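Local coordinates for glutamate--tRNA ligase (Methanothermobacter thermautotrophicus, PDB 3AII), which probably attaches glutamate to tRNA in two steps, activating it with ATP to Glu-AMP, as a non-discriminating archaeal synthetase of class I, at residues Val446-Asp451 with Ser489-Val494; Arg403-Ala408 with Arg438-Arg443; Glu497-Ala502 with Arg513-Ala518; Gly420-Glu425 with Asp462-Ile467. One frame throughout, in Å; residues are numbered along the deposited sequence.

Contact 1: Val446-Asp451 with Ser489-Val494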
loop_
_atom_site.group_PDB
_atom_site.type_symbol
_atom_site.label_atom_id
_atom_site.label_comp_id
_atom_site.label_asym_id
_atom_site.label_seq_id
_atom_site.Cartn_x
_atom_site.Cartn_y
_atom_site.Cartn_z
ATOM N N VAL A 446 9.365 36.926 18.522
ATOM C CA VAL A 446 8.800 35.919 17.623
ATOM C C VAL A 446 9.713 34.716 17.538
ATOM O O VAL A 446 10.907 34.796 17.850
ATOM C CB VAL A 446 8.603 36.456 16.187
ATOM C CG1 VAL A 446 7.674 37.638 16.175
ATOM C CG2 VAL A 446 9.965 36.828 15.536
ATOM N N TYR A 447 9.147 33.592 17.112
ATOM C CA TYR A 447 9.956 32.455 16.708
ATOM C C TYR A 447 10.042 32.419 15.190
ATOM O O TYR A 447 9.016 32.498 14.503
ATOM C CB TYR A 447 9.327 31.153 17.208
ATOM C CG TYR A 447 9.406 30.951 18.706
ATOM C CD1 TYR A 447 8.298 31.172 19.511
ATOM C CD2 TYR A 447 10.578 30.489 19.305
ATOM C CE1 TYR A 447 8.354 30.969 20.881
ATOM C CE2 TYR A 447 10.646 30.285 20.677
ATOM C CZ TYR A 447 9.527 30.517 21.454
ATOM O OH TYR A 447 9.576 30.306 22.817
ATOM N N LEU A 448 11.258 32.324 14.657
ATOM C CA LEU A 448 11.445 32.120 13.222
ATOM C C LEU A 448 12.044 30.749 12.963
ATOM O O LEU A 448 12.835 30.254 13.767
ATOM C CB LEU A 448 12.394 33.160 12.624
ATOM C CG LEU A 448 12.028 34.630 12.733
ATOM C CD1 LEU A 448 13.052 35.485 11.967
ATOM C CD2 LEU A 448 10.647 34.859 12.186
ATOM N N PRO A 449 11.681 30.133 11.835
ATOM C CA PRO A 449 12.293 28.844 11.489
ATOM C C PRO A 449 13.787 29.021 11.308
ATOM O O PRO A 449 14.210 29.885 10.544
ATOM C CB PRO A 449 11.626 28.472 10.159
ATOM C CG PRO A 449 11.069 29.759 9.618
ATOM C CD PRO A 449 10.741 30.614 10.807
ATOM N N GLY A 450 14.578 28.230 12.018
ATOM C CA GLY A 450 16.012 28.469 12.067
ATOM C C GLY A 450 16.825 27.944 10.899
ATOM O O GLY A 450 17.954 28.380 10.689
ATOM N N ASP A 451 16.260 27.012 10.137
ATOM C CA ASP A 451 17.008 26.339 9.074
ATOM C C ASP A 451 17.279 27.223 7.857
ATOM O O ASP A 451 16.355 27.732 7.222
ATOM C CB ASP A 451 16.300 25.049 8.647
ATOM C CG ASP A 451 16.286 24.003 9.748
ATOM O OD1 ASP A 451 17.154 24.074 10.646
ATOM O OD2 ASP A 451 15.409 23.110 9.715
ATOM N N SER A 489 12.771 38.766 1.796
ATOM C CA SER A 489 12.284 37.404 1.591
ATOM C C SER A 489 11.148 37.103 2.567
ATOM O O SER A 489 11.238 37.451 3.740
ATOM C CB SER A 489 13.414 36.395 1.793
ATOM O OG SER A 489 14.346 36.464 0.730
ATOM N N MET A 490 10.086 36.456 2.090
ATOM C CA MET A 490 8.965 36.120 2.977
ATOM C C MET A 490 9.384 35.025 3.942
ATOM O O MET A 490 10.120 34.105 3.577
ATOM C CB MET A 490 7.743 35.637 2.181
ATOM C CG MET A 490 7.182 36.639 1.194
ATOM S SD MET A 490 6.405 38.062 1.983
ATOM C CE MET A 490 4.994 37.321 2.785
ATOM N N ILE A 491 8.894 35.104 5.176
ATOM C CA ILE A 491 9.183 34.073 6.157
ATOM C C ILE A 491 7.979 33.893 7.072
ATOM O O ILE A 491 7.327 34.868 7.468
ATOM C CB ILE A 491 10.485 34.369 6.973
ATOM C CG1 ILE A 491 10.949 33.107 7.720
ATOM C CG2 ILE A 491 10.283 35.521 7.936
ATOM C CD1 ILE A 491 12.364 33.217 8.293
ATOM N N HIS A 492 7.669 32.641 7.400
ATOM C CA HIS A 492 6.606 32.401 8.371
ATOM C C HIS A 492 7.180 32.592 9.766
ATOM O O HIS A 492 8.405 32.670 9.939
ATOM C CB HIS A 492 5.927 31.031 8.180
ATOM C CG HIS A 492 6.859 29.859 8.242
ATOM N ND1 HIS A 492 7.802 29.604 7.273
ATOM C CD2 HIS A 492 6.950 28.839 9.133
ATOM C CE1 HIS A 492 8.455 28.493 7.574
ATOM N NE2 HIS A 492 7.956 28.011 8.699
ATOM N N TRP A 493 6.301 32.701 10.751
ATOM C CA TRP A 493 6.695 33.167 12.079
ATOM C C TRP A 493 5.598 32.863 13.091
ATOM O O TRP A 493 4.434 32.667 12.726
ATOM C CB TRP A 493 7.003 34.679 12.044
ATOM C CG TRP A 493 5.797 35.487 11.650
ATOM C CD1 TRP A 493 5.287 35.654 10.386
ATOM C CD2 TRP A 493 4.920 36.184 12.533
ATOM N NE1 TRP A 493 4.153 36.450 10.440
ATOM C CE2 TRP A 493 3.909 36.776 11.745
ATOM C CE3 TRP A 493 4.899 36.383 13.916
ATOM C CZ2 TRP A 493 2.875 37.541 12.308
ATOM C CZ3 TRP A 493 3.881 37.149 14.467
ATOM C CH2 TRP A 493 2.887 37.721 13.660
ATOM N N VAL A 494 5.976 32.797 14.362
ATOM C CA VAL A 494 5.034 32.536 15.444
ATOM C C VAL A 494 5.249 33.531 16.591
ATOM O O VAL A 494 6.370 33.683 17.076
ATOM C CB VAL A 494 5.212 31.106 15.990
ATOM C CG1 VAL A 494 4.180 30.830 17.079
ATOM C CG2 VAL A 494 5.092 30.064 14.852
#
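Strands 445-449 and 489-495 run antiparallel as neighbours in a curled six-stranded sheet, consistent with one of the two beta-barrels that make up the anticodon-binding region of glutaminyl-tRNA synthetase and its archaeal GluRS relatives. One hydrogen-bonded pair holds them. Tyr447 N donates to Val494 O at 2.8 Å, almost straight at 171°, and Val494 N returns the bond to Tyr447 O at 3.1 Å; both donors lie in the plane of the carbonyl they meet. The two segments are far from strictly antiparallel, and between them only this one pair bonds.

Apolar contacts fill the side lined by Val446, Leu448 and Trp493. Val446 CG1, anti to its own carbonyl carbon, comes obliquely to the indole, 3.8 Å from Trp493 CE3. Leu448 CD2 ends 3.7 Å from Trp493 CB. The indole itself is held by a bond from Trp493 NE1 to Ile461 O. Pro449 and Ile491 lie alongside, pointing opposite ways, with Pro449 CG 3.9 Å from Ile491 CG1.

The ring contact is a CH-pi interaction: Pro449 CG lies over one face of the imidazole, 3.8 Å from the His492 ring centroid and 25° off its normal. His492 CG is wedged between backbone N and carbonyl carbon (chi1 57°), and ND1 is anchored by Arg533. An alanine here would lose the imidazole and would probably loosen the packing on Pro449 and deprive Arg533 of a partner.

Pro449, next in line for a backbone bond, has no N-H to give, so the buried His492 O lacks a hydrogen bond and rests 3.2 Å from Pro449 CD.

Contact 2: Arg403-Ala408 with Arg438-Arg443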
loop_
_atom_site.group_PDB
_atom_site.type_symbol
_atom_site.label_atom_id
_atom_site.label_comp_id
_atom_site.label_asym_id
_atom_site.label_seq_id
_atom_site.Cartn_x
_atom_site.Cartn_y
_atom_site.Cartn_z
ATOM N N ARG A 403 -4.648 26.288 7.119
ATOM C CA ARG A 403 -3.268 26.771 7.119
ATOM C C ARG A 403 -2.811 27.269 8.484
ATOM O O ARG A 403 -3.510 28.043 9.140
ATOM C CB ARG A 403 -3.102 27.904 6.108
ATOM C CG ARG A 403 -3.331 27.490 4.657
ATOM C CD ARG A 403 -2.993 28.653 3.728
ATOM N NE ARG A 403 -3.577 29.910 4.175
ATOM C CZ ARG A 403 -3.353 31.080 3.578
ATOM N NH1 ARG A 403 -2.565 31.125 2.515
ATOM N NH2 ARG A 403 -3.904 32.194 4.035
ATOM N N TYR A 404 -1.609 26.846 8.887
ATOM C CA TYR A 404 -0.984 27.333 10.117
ATOM C C TYR A 404 0.510 27.577 9.901
ATOM O O TYR A 404 1.118 26.968 9.011
ATOM C CB TYR A 404 -1.162 26.307 11.243
ATOM C CG TYR A 404 -2.615 25.996 11.539
ATOM C CD1 TYR A 404 -3.337 26.774 12.438
ATOM C CD2 TYR A 404 -3.271 24.971 10.875
ATOM C CE1 TYR A 404 -4.678 26.505 12.696
ATOM C CE2 TYR A 404 -4.609 24.699 11.123
ATOM C CZ TYR A 404 -5.297 25.465 12.038
ATOM O OH TYR A 404 -6.632 25.186 12.261
ATOM N N PHE A 405 1.098 28.426 10.744
ATOM C CA PHE A 405 2.555 28.637 10.759
ATOM C C PHE A 405 3.201 27.717 11.797
ATOM O O PHE A 405 2.938 27.860 12.997
ATOM C CB PHE A 405 2.899 30.088 11.129
ATOM C CG PHE A 405 2.596 31.104 10.050
ATOM C CD1 PHE A 405 2.543 30.733 8.711
ATOM C CD2 PHE A 405 2.395 32.437 10.385
ATOM C CE1 PHE A 405 2.267 31.686 7.717
ATOM C CE2 PHE A 405 2.125 33.386 9.395
ATOM C CZ PHE A 405 2.077 33.009 8.069
ATOM N N PHE A 406 4.037 26.791 11.327
ATOM C CA PHE A 406 4.872 25.952 12.178
ATOM C C PHE A 406 6.313 26.312 11.869
ATOM O O PHE A 406 6.750 26.189 10.733
ATOM C CB PHE A 406 4.617 24.466 11.875
ATOM C CG PHE A 406 5.665 23.519 12.444
ATOM C CD1 PHE A 406 5.726 23.269 13.807
ATOM C CD2 PHE A 406 6.559 22.869 11.600
ATOM C CE1 PHE A 406 6.679 22.397 14.335
ATOM C CE2 PHE A 406 7.513 21.986 12.110
ATOM C CZ PHE A 406 7.574 21.750 13.474
ATOM N N ALA A 407 7.035 26.778 12.884
ATOM C CA ALA A 407 8.442 27.130 12.725
ATOM C C ALA A 407 9.306 25.984 13.246
ATOM O O ALA A 407 9.432 25.803 14.461
ATOM C CB ALA A 407 8.748 28.420 13.483
ATOM N N ALA A 408 9.877 25.215 12.319
ATOM C CA ALA A 408 10.797 24.126 12.650
ATOM C C ALA A 408 12.111 24.696 13.189
ATOM O O ALA A 408 12.577 25.717 12.698
ATOM C CB ALA A 408 11.072 23.312 11.420
ATOM N N ARG A 438 -7.087 33.523 11.032
ATOM C CA ARG A 438 -6.248 33.540 12.234
ATOM C C ARG A 438 -5.874 34.974 12.581
ATOM O O ARG A 438 -5.724 35.821 11.698
ATOM C CB ARG A 438 -4.961 32.734 12.018
ATOM C CG ARG A 438 -5.149 31.303 11.577
ATOM C CD ARG A 438 -4.544 31.062 10.197
ATOM N NE ARG A 438 -3.077 31.126 10.246
ATOM C CZ ARG A 438 -2.305 31.085 9.168
ATOM N NH1 ARG A 438 -0.985 31.103 9.298
ATOM N NH2 ARG A 438 -2.855 31.035 7.963
ATOM N N VAL A 439 -5.730 35.252 13.875
ATOM C CA VAL A 439 -5.290 36.553 14.350
ATOM C C VAL A 439 -4.033 36.323 15.133
ATOM O O VAL A 439 -4.028 35.590 16.126
ATOM C CB VAL A 439 -6.343 37.228 15.241
ATOM C CG1 VAL A 439 -5.876 38.613 15.673
ATOM C CG2 VAL A 439 -7.662 37.311 14.473
ATOM N N LEU A 440 -2.959 36.926 14.657
ATOM C CA LEU A 440 -1.650 36.780 15.279
ATOM C C LEU A 440 -1.240 38.118 15.850
ATOM O O LEU A 440 -1.242 39.126 15.143
ATOM C CB LEU A 440 -0.622 36.353 14.243
ATOM C CG LEU A 440 -0.898 35.011 13.563
ATOM C CD1 LEU A 440 0.234 34.612 12.646
ATOM C CD2 LEU A 440 -1.099 33.952 14.614
ATOM N N GLU A 441 -0.892 38.124 17.128
ATOM C CA GLU A 441 -0.545 39.356 17.804
ATOM C C GLU A 441 0.975 39.485 17.926
ATOM O O GLU A 441 1.604 38.807 18.741
ATOM C CB GLU A 441 -1.192 39.401 19.189
ATOM C CG GLU A 441 -2.706 39.242 19.191
ATOM C CD GLU A 441 -3.451 40.527 18.880
ATOM O OE1 GLU A 441 -2.797 41.557 18.556
ATOM O OE2 GLU A 441 -4.705 40.504 18.973
ATOM N N LEU A 442 1.560 40.352 17.111
ATOM C CA LEU A 442 2.989 40.615 17.189
ATOM C C LEU A 442 3.221 41.712 18.233
ATOM O O LEU A 442 2.752 42.841 18.068
ATOM C CB LEU A 442 3.497 41.062 15.816
ATOM C CG LEU A 442 4.915 41.630 15.826
ATOM C CD1 LEU A 442 5.895 40.531 16.189
ATOM C CD2 LEU A 442 5.260 42.262 14.478
ATOM N N ARG A 443 3.918 41.377 19.316
ATOM C CA ARG A 443 4.059 42.309 20.446
ATOM C C ARG A 443 5.507 42.666 20.721
ATOM O O ARG A 443 5.813 43.800 21.112
ATOM C CB ARG A 443 3.452 41.725 21.729
ATOM C CG ARG A 443 1.940 41.746 21.790
ATOM C CD ARG A 443 1.444 41.147 23.101
ATOM N NE ARG A 443 1.845 41.940 24.261
ATOM C CZ ARG A 443 1.592 41.601 25.521
ATOM N NH1 ARG A 443 0.938 40.478 25.790
ATOM N NH2 ARG A 443 1.993 42.385 26.516
#
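Arg438 NH1 stands 3.4 Å above the plane of the Phe405 ring, over its centre. The cation-pi contact is end-on: Arg438 CZ lies 4.7 Å from the Phe405 ring centroid, 4° off the normal, and the guanidinium plane is turned 80° to the ring. Bends at chi2 (117°) and chi3 bring the group there. Arg403 O sits over one guanidinium face, 3.3 Å from Arg438 CZ, too far out of the plane to accept a hydrogen bond. Leu440 CD1 comes obliquely to the same ring, 3.8 Å from Phe405 CD2. These side chains join strand 402-408, part of a curled beta sheet of the anticodon-binding region, to strand 437-442 of a separate two-stranded hairpin. With an alanine at Phe405, Arg438 would lose its aromatic platform and Leu440 its ring contact, which would probably weaken this junction.

Further out, Glu517 OE2 binds both Arg438 NH1 and the backbone N of Phe405, tying the cation to the backbone that carries the ring, while Glu532 pairs with Arg438 NH2. The carboxylates are likely to offset the like charges of Arg403 NE and Arg438 NH2, 4.0 Å apart. Pro427 O accepts from NH2 of both arginines.

Contact 3: Glu497-Ala502 with Arg513-Ala518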
loop_
_atom_site.group_PDB
_atom_site.type_symbol
_atom_site.label_atom_id
_atom_site.label_comp_id
_atom_site.label_asym_id
_atom_site.label_seq_id
_atom_site.Cartn_x
_atom_site.Cartn_y
_atom_site.Cartn_z
ATOM N N GLU A 497 4.603 34.765 22.649
ATOM C CA GLU A 497 3.802 34.683 23.868
ATOM C C GLU A 497 2.849 33.495 23.877
ATOM O O GLU A 497 2.572 32.911 24.929
ATOM C CB GLU A 497 3.012 35.978 24.085
ATOM C CG GLU A 497 3.866 37.162 24.522
ATOM C CD GLU A 497 4.506 37.927 23.368
ATOM O OE1 GLU A 497 4.361 37.527 22.191
ATOM O OE2 GLU A 497 5.160 38.952 23.650
ATOM N N SER A 498 2.348 33.135 22.703
ATOM C CA SER A 498 1.270 32.152 22.619
ATOM C C SER A 498 1.628 30.887 21.837
ATOM O O SER A 498 0.767 30.051 21.589
ATOM C CB SER A 498 0.044 32.806 21.998
ATOM O OG SER A 498 0.368 33.335 20.721
ATOM N N ALA A 499 2.902 30.751 21.490
ATOM C CA ALA A 499 3.407 29.633 20.711
ATOM C C ALA A 499 3.196 28.305 21.429
ATOM O O ALA A 499 3.317 28.232 22.662
ATOM C CB ALA A 499 4.887 29.845 20.435
ATOM N N LEU A 500 2.888 27.270 20.658
ATOM C CA LEU A 500 2.668 25.929 21.182
ATOM C C LEU A 500 3.751 24.977 20.708
ATOM O O LEU A 500 4.201 25.052 19.569
ATOM C CB LEU A 500 1.326 25.402 20.680
ATOM C CG LEU A 500 0.097 26.222 21.062
ATOM C CD1 LEU A 500 -1.141 25.653 20.351
ATOM C CD2 LEU A 500 -0.079 26.183 22.556
ATOM N N GLU A 501 4.149 24.047 21.565
ATOM C CA GLU A 501 5.121 23.047 21.149
ATOM C C GLU A 501 4.476 22.095 20.144
ATOM O O GLU A 501 3.323 21.684 20.308
ATOM C CB GLU A 501 5.641 22.262 22.354
ATOM C CG GLU A 501 6.371 23.113 23.367
ATOM C CD GLU A 501 7.637 23.725 22.800
ATOM O OE1 GLU A 501 7.846 24.943 22.986
ATOM O OE2 GLU A 501 8.417 22.987 22.163
ATOM N N ALA A 502 5.221 21.757 19.099
ATOM C CA ALA A 502 4.767 20.762 18.140
ATOM C C ALA A 502 5.943 20.016 17.551
ATOM O O ALA A 502 7.080 20.478 17.603
ATOM C CB ALA A 502 3.959 21.420 17.020
ATOM N N ARG A 513 11.304 19.169 15.447
ATOM C CA ARG A 513 10.662 19.876 16.560
ATOM C C ARG A 513 10.547 21.358 16.277
ATOM O O ARG A 513 11.399 21.926 15.596
ATOM C CB ARG A 513 11.457 19.687 17.854
ATOM C CG ARG A 513 11.688 18.241 18.244
ATOM C CD ARG A 513 11.911 18.127 19.740
ATOM N NE ARG A 513 12.010 16.735 20.164
ATOM C CZ ARG A 513 11.904 16.331 21.425
ATOM N NH1 ARG A 513 11.690 17.216 22.390
ATOM N NH2 ARG A 513 12.005 15.042 21.719
ATOM N N GLY A 514 9.505 21.990 16.805
ATOM C CA GLY A 514 9.349 23.426 16.623
ATOM C C GLY A 514 8.185 23.971 17.415
ATOM O O GLY A 514 7.762 23.375 18.405
ATOM N N VAL A 515 7.680 25.123 16.977
ATOM C CA VAL A 515 6.517 25.728 17.594
ATOM C C VAL A 515 5.486 26.051 16.522
ATOM O O VAL A 515 5.826 26.261 15.361
ATOM C CB VAL A 515 6.858 26.992 18.411
ATOM C CG1 VAL A 515 7.696 26.616 19.640
ATOM C CG2 VAL A 515 7.587 28.023 17.542
ATOM N N ILE A 516 4.226 26.085 16.931
ATOM C CA ILE A 516 3.133 26.346 16.004
ATOM C C ILE A 516 2.235 27.427 16.606
ATOM O O ILE A 516 2.192 27.616 17.818
ATOM C CB ILE A 516 2.359 25.021 15.690
ATOM C CG1 ILE A 516 1.391 25.194 14.509
ATOM C CG2 ILE A 516 1.655 24.478 16.954
ATOM C CD1 ILE A 516 0.875 23.866 13.926
ATOM N N GLU A 517 1.537 28.164 15.756
ATOM C CA GLU A 517 0.689 29.234 16.248
ATOM C C GLU A 517 -0.490 28.721 17.094
ATOM O O GLU A 517 -0.925 27.580 16.947
ATOM C CB GLU A 517 0.208 30.098 15.085
ATOM C CG GLU A 517 -0.842 29.434 14.229
ATOM C CD GLU A 517 -1.214 30.307 13.050
ATOM O OE1 GLU A 517 -2.206 31.061 13.149
ATOM O OE2 GLU A 517 -0.498 30.243 12.034
ATOM N N ALA A 518 -0.970 29.592 17.987
ATOM C CA ALA A 518 -2.001 29.255 18.969
ATOM C C ALA A 518 -3.236 28.572 18.407
ATOM O O ALA A 518 -3.779 27.653 19.025
ATOM C CB ALA A 518 -2.412 30.514 19.749
HETATM O O HOH W 1 1.434 31.967 18.655
HETATM O O HOH W 2 9.449 22.146 19.991
#
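Strands 500-505 and 511-516 form a beta hairpin, and this contact covers the end away from its turn. Two hydrogen-bonded pairs, Leu500 with Ile516 and Ala502 with Gly514, flank the non-hydrogen-bonded pair Glu501 with Val515. The first is tight and reciprocal: Leu500 N reaches Ile516 O at 2.9 Å, and Ile516 N reaches Leu500 O at 2.8 Å. In the second, Gly514 N lies in the plane of the Ala502 carbonyl, but Ala502 N approaches Gly514 O from 41° above that carbonyl's plane.

Apolar packing divides by face. Ile516 CG2 touches Leu500 CB at 3.9 Å and Ala502 CB at 3.8 Å, on the face that Met546 and Phe548 of strand 546-552 help to cover. On the other face Ala499 CB meets Val515 CB at 4.0 Å, and Tyr447 packs on both residues.

Two waters bridge the segments. One links Ser498 OG to Ala518 N, the second leg weak. The other gives both its protons to the protein: bent at chi2 (-64°), Glu501 brings OE2 to 2.5 Å from this water, which also donates to Gly514 O at 2.6 Å, so that Gly514 O is gripped by two donors.

Contact 4: Gly420-Glu425 with Asp462-Ile467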
loop_
_atom_site.group_PDB
_atom_site.type_symbol
_atom_site.label_atom_id
_atom_site.label_comp_id
_atom_site.label_asym_id
_atom_site.label_seq_id
_atom_site.Cartn_x
_atom_site.Cartn_y
_atom_site.Cartn_z
ATOM N N GLY A 420 5.195 49.475 17.991
ATOM C CA GLY A 420 4.114 49.098 18.884
ATOM C C GLY A 420 3.496 47.814 18.380
ATOM O O GLY A 420 3.896 47.318 17.331
ATOM N N PRO A 421 2.519 47.273 19.118
ATOM C CA PRO A 421 1.965 45.968 18.730
ATOM C C PRO A 421 1.270 46.027 17.378
ATOM O O PRO A 421 0.705 47.050 16.982
ATOM C CB PRO A 421 0.952 45.652 19.842
ATOM C CG PRO A 421 1.176 46.709 20.916
ATOM C CD PRO A 421 1.787 47.884 20.238
ATOM N N VAL A 422 1.319 44.907 16.668
ATOM C CA VAL A 422 0.682 44.797 15.370
ATOM C C VAL A 422 -0.215 43.571 15.391
ATOM O O VAL A 422 0.241 42.476 15.696
ATOM C CB VAL A 422 1.728 44.593 14.268
ATOM C CG1 VAL A 422 1.059 44.426 12.916
ATOM C CG2 VAL A 422 2.721 45.773 14.257
ATOM N N ARG A 423 -1.490 43.766 15.080
ATOM C CA ARG A 423 -2.433 42.663 14.991
ATOM C C ARG A 423 -2.558 42.241 13.542
ATOM O O ARG A 423 -2.891 43.045 12.667
ATOM C CB ARG A 423 -3.793 43.072 15.576
ATOM C CG ARG A 423 -4.819 41.936 15.583
ATOM C CD ARG A 423 -6.149 42.420 16.171
ATOM N NE ARG A 423 -6.862 43.232 15.196
ATOM C CZ ARG A 423 -7.573 42.737 14.191
ATOM N NH1 ARG A 423 -7.701 41.418 14.037
ATOM N NH2 ARG A 423 -8.170 43.569 13.341
ATOM N N VAL A 424 -2.248 40.977 13.291
ATOM C CA VAL A 424 -2.197 40.436 11.949
ATOM C C VAL A 424 -3.381 39.488 11.725
ATOM O O VAL A 424 -3.660 38.659 12.582
ATOM C CB VAL A 424 -0.888 39.644 11.761
ATOM C CG1 VAL A 424 -0.829 39.036 10.370
ATOM C CG2 VAL A 424 0.329 40.545 12.024
ATOM N N GLU A 425 -4.082 39.612 10.595
ATOM C CA GLU A 425 -5.065 38.592 10.207
ATOM C C GLU A 425 -4.653 37.871 8.938
ATOM O O GLU A 425 -4.241 38.497 7.955
ATOM C CB GLU A 425 -6.482 39.164 10.000
ATOM C CG GLU A 425 -7.177 39.626 11.263
ATOM C CD GLU A 425 -8.718 39.640 11.158
ATOM O OE1 GLU A 425 -9.289 39.264 10.108
ATOM O OE2 GLU A 425 -9.367 40.034 12.150
ATOM N N ASP A 462 2.468 38.889 6.240
ATOM C CA ASP A 462 1.330 39.709 6.662
ATOM C C ASP A 462 1.584 40.660 7.840
ATOM O O ASP A 462 0.648 41.294 8.337
ATOM C CB ASP A 462 0.110 38.820 6.952
ATOM C CG ASP A 462 -0.522 38.274 5.682
ATOM O OD1 ASP A 462 -0.246 38.829 4.598
ATOM O OD2 ASP A 462 -1.298 37.299 5.760
ATOM N N ALA A 463 2.843 40.808 8.263
ATOM C CA ALA A 463 3.128 41.518 9.502
ATOM C C ALA A 463 4.037 42.737 9.330
ATOM O O ALA A 463 3.551 43.859 9.194
ATOM C CB ALA A 463 3.708 40.543 10.538
ATOM N N VAL A 464 5.348 42.519 9.341
ATOM C CA VAL A 464 6.299 43.636 9.304
ATOM C C VAL A 464 7.533 43.232 8.532
ATOM O O VAL A 464 7.769 42.053 8.304
ATOM C CB VAL A 464 6.757 44.068 10.718
ATOM C CG1 VAL A 464 5.602 44.686 11.500
ATOM C CG2 VAL A 464 7.373 42.884 11.466
ATOM N N ASN A 465 8.341 44.213 8.144
ATOM C CA ASN A 465 9.601 43.935 7.466
ATOM C C ASN A 465 10.739 44.188 8.447
ATOM O O ASN A 465 10.716 45.171 9.178
ATOM C CB ASN A 465 9.754 44.852 6.249
ATOM C CG ASN A 465 8.515 44.858 5.375
ATOM O OD1 ASN A 465 7.945 43.809 5.095
ATOM N ND2 ASN A 465 8.083 46.048 4.952
ATOM N N VAL A 466 11.703 43.278 8.484
ATOM C CA VAL A 466 12.806 43.397 9.426
ATOM C C VAL A 466 14.113 43.092 8.715
ATOM O O VAL A 466 14.108 42.598 7.583
ATOM C CB VAL A 466 12.645 42.406 10.571
ATOM C CG1 VAL A 466 11.383 42.736 11.381
ATOM C CG2 VAL A 466 12.603 40.966 10.030
ATOM N N ILE A 467 15.226 43.406 9.378
ATOM C CA ILE A 467 16.540 43.016 8.895
ATOM C C ILE A 467 17.227 42.182 9.968
ATOM O O ILE A 467 17.311 42.585 11.133
ATOM C CB ILE A 467 17.389 44.247 8.500
ATOM C CG1 ILE A 467 16.684 44.999 7.372
ATOM C CG2 ILE A 467 18.789 43.814 8.056
ATOM C CD1 ILE A 467 17.236 46.340 7.093
#
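Val422 opens the contact lightly, its CG2, anti to the carbonyl carbon, meeting Val464 CG1 obliquely at 4.1 Å. Arg423 points away from segment 462-467. It runs along its own strand instead, where Arg423 NH1 makes a salt bridge to Glu425 OE2 at 2.9 Å, nearly straight with 166° at the hydrogen; the acceptor lies in the guanidinium plane and uses its anti lone pair. Val424 carries the contact with both methyls. CG1, anti to the backbone N, comes 3.4 Å from Asp462 O and 3.6 Å from Asp462 CB, the two side chains crossing at about a right angle. CG2 meets Ala463 CB at 3.7 Å. Glu425, also turned away, contributes its backbone, while Glu425 OE1 is held by Asn437. Asp462 OD2 is engaged nearby in a salt bridge with Arg426 of the same strand 422-427, so a charge pair borders the valine packing.

The partner chain is bent just here: Asp462 has left-handed backbone angles, and Ala463 and Val464 together stand opposite the single residue Leu460. This classic beta bulge lies where strands 456-460 and 464-469 turn into each other, and on it rests the two-stranded hairpin 422-427/437-442, laid against the beta sheet by side chains.

Overall arrangement
All four contacts belong to the largely beta anticodon-binding region, with centres 33 to 45 Å from the centre of the chain; the predicted HIGH motif and the zinc cysteines lie in the catalytic part of the sequence. Contacts 2 and 3 are closest, about 8 Å between centres, and share a sheet through Ala407 N and Val515 O, 2.8 Å apart. Contacts 2 and 4 share the hairpin 422-427/437-442, with Leu440 N 2.8 Å from Val424 O. Trp493 of contact 1 reaches contact 4, its CZ2 3.6 Å from Ala463 CB, and its ring meets that of Phe405 in contact 2. Contacts 3 and 4 do not touch, their nearest atoms being about 8 Å apart.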